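Local atomic coordinates of cupin type-2 domain-containing protein (Klebsiella pneumoniae subsp. pneumoniae MGH 78578, PDB entry 3H8U), a protein that is of unknown function but belongs to the cupin superfamily, whose double-stranded beta-helix domain it adopts, and probably binds a metal ion. Residues His45-Pro48 with Gly49-Ile52. Numbering follows the deposited sequence.
Sequences HAHP and GQEI
G49 follows P48 at the two central positions of a type II beta turn that runs from H47 to Q50. Its positive phi is what the third position of such a turn demands, and the backbone there leaves no room for a CB beside P48 O, which suits glycine. Q50 closes the turn with its backbone and, in the conformer modelled here, its side chain also bonds to the turn. Its N donates to H47 O at 2.9 Å, the bond that closes the turn. The side chain then doubles back along H47: with CG beside its own backbone N (chi1 -70°) and the chain extended beyond, OE1 arrives 2.8 Å from H47 N and takes that hydrogen in a nearly straight bond, 164° at the proton. The Q50 chain runs alongside the H47 side chain in the same direction, its amide plane turned 42° from the ring and Q50 OE1 3.4 Å from H47 CD2. A water hydrogen-bonded to H45 ND1 (2.8 Å) also bonds to Q50 OE1, so it bridges the amide and the buried histidine. Nearer the backbone, Q50 CB meets A46 CB at 3.9 Å. Q50 NE2 in turn donates to S24 O. The tight turn thus carries the chain from strand 40-46 in one sheet to strand 51-56 in the other, a link between the facing sheets of the cupin double-stranded beta-helix.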
ATOM      1  N   HIS A  45      12.047   3.918   5.460  1.00 30.22           N
ATOM      2  CA  HIS A  45      13.268   3.110   5.365  1.00 30.12           C
ATOM      3  C   HIS A  45      13.927   3.082   6.740  1.00 29.86           C
ATOM      4  O   HIS A  45      14.122   4.112   7.358  1.00 29.29           O
ATOM      5  CB  HIS A  45      14.214   3.720   4.318  1.00 30.11           C
ATOM      6  CG  HIS A  45      15.568   3.066   4.242  1.00 29.61           C
ATOM      7  ND1 HIS A  45      16.522   3.167   5.238  1.00 28.80           N
ATOM      8  CD2 HIS A  45      16.128   2.315   3.264  1.00 27.63           C
ATOM      9  CE1 HIS A  45      17.609   2.509   4.867  1.00 27.79           C
ATOM     10  NE2 HIS A  45      17.375   1.945   3.697  1.00 26.77           N
ATOM     11  N   ALA A  46      14.275   1.888   7.208  1.00 29.92           N
ATOM     12  CA  ALA A  46      15.057   1.734   8.424  1.00 29.26           C
ATOM     13  C   ALA A  46      16.232   0.795   8.189  1.00 28.60           C
ATOM     14  O   ALA A  46      16.083  -0.288   7.636  1.00 26.89           O
ATOM     15  CB  ALA A  46      14.180   1.225   9.593  1.00 28.53           C
ATOM     16  N   HIS A  47      17.397   1.237   8.624  1.00 27.87           N
ATOM     17  CA  HIS A  47      18.577   0.390   8.706  1.00 28.97           C
ATOM     18  C   HIS A  47      18.400  -0.597   9.861  1.00 27.53           C
ATOM     19  O   HIS A  47      17.634  -0.335  10.807  1.00 28.00           O
ATOM     20  CB  HIS A  47      19.832   1.221   8.999  1.00 29.64           C
ATOM     21  CG  HIS A  47      20.275   2.090   7.870  1.00 34.42           C
ATOM     22  ND1 HIS A  47      20.711   1.587   6.654  1.00 40.25           N
ATOM     23  CD2 HIS A  47      20.416   3.439   7.790  1.00 37.28           C
ATOM     24  CE1 HIS A  47      21.052   2.596   5.864  1.00 37.81           C
ATOM     25  NE2 HIS A  47      20.890   3.724   6.535  1.00 37.21           N
ATOM     26  N   PRO A  48      19.150  -1.714   9.823  1.00 26.29           N
ATOM     27  CA  PRO A  48      19.165  -2.617  10.964  1.00 25.54           C
ATOM     28  C   PRO A  48      19.335  -1.915  12.315  1.00 25.36           C
ATOM     29  O   PRO A  48      20.249  -1.103  12.486  1.00 24.51           O
ATOM     30  CB  PRO A  48      20.369  -3.514  10.665  1.00 25.10           C
ATOM     31  CG  PRO A  48      20.311  -3.635   9.197  1.00 25.94           C
ATOM     32  CD  PRO A  48      20.004  -2.227   8.743  1.00 25.07           C
ATOM     33  N   GLY A  49      18.448  -2.225  13.240  1.00 25.52           N
ATOM     34  CA  GLY A  49      18.498  -1.624  14.572  1.00 26.78           C
ATOM     35  C   GLY A  49      17.731  -0.309  14.707  1.00 27.58           C
ATOM     36  O   GLY A  49      17.474   0.131  15.827  1.00 28.82           O
ATOM     37  N   GLN A  50      17.402   0.334  13.585  0.50 27.89           N
ATOM     38  CA  GLN A  50      16.665   1.596  13.613  0.50 27.51           C
ATOM     39  C   GLN A  50      15.219   1.295  13.888  0.50 28.66           C
ATOM     40  O   GLN A  50      14.751   0.162  13.647  0.50 27.17           O
ATOM     41  CB  GLN A  50      16.785   2.367  12.302  0.50 27.87           C
ATOM     42  CG  GLN A  50      18.153   2.921  12.077  0.50 26.17           C
ATOM     43  CD  GLN A  50      18.193   3.975  11.001  0.50 25.94           C
ATOM     44  OE1 GLN A  50      17.725   3.755   9.900  0.50 25.66           O
ATOM     45  NE2 GLN A  50      18.776   5.133  11.316  0.50 27.68           N
ATOM     46  N   GLU A  51      14.544   2.299  14.448  1.00 28.73           N
ATOM     47  CA  GLU A  51      13.151   2.161  14.838  1.00 30.80           C
ATOM     48  C   GLU A  51      12.223   3.182  14.199  1.00 30.70           C
ATOM     49  O   GLU A  51      12.590   4.348  13.988  1.00 32.23           O
ATOM     50  CB  GLU A  51      13.016   2.271  16.349  1.00 32.27           C
ATOM     51  CG  GLU A  51      13.579   1.112  17.071  1.00 35.51           C
ATOM     52  CD  GLU A  51      13.652   1.335  18.568  1.00 42.57           C
ATOM     53  OE1 GLU A  51      12.881   2.168  19.112  1.00 41.23           O
ATOM     54  OE2 GLU A  51      14.518   0.679  19.173  1.00 45.35           O
ATOM     55  N   ILE A  52      11.018   2.723  13.908  1.00 31.06           N
ATOM     56  CA  ILE A  52       9.877   3.591  13.673  1.00 31.16           C
ATOM     57  C   ILE A  52       9.212   3.785  15.054  1.00 31.14           C
ATOM     58  O   ILE A  52       8.708   2.829  15.612  1.00 28.69           O
ATOM     59  CB  ILE A  52       8.889   2.902  12.700  1.00 32.31           C
ATOM     60  CG1 ILE A  52       9.568   2.490  11.371  1.00 34.36           C
ATOM     61  CG2 ILE A  52       7.689   3.779  12.440  1.00 33.07           C
ATOM     62  CD1 ILE A  52      10.046   3.618  10.516  1.00 34.64           C
TER
HETATM   63  O   HOH W   1      17.202   4.953   7.306  1.00 22.86           O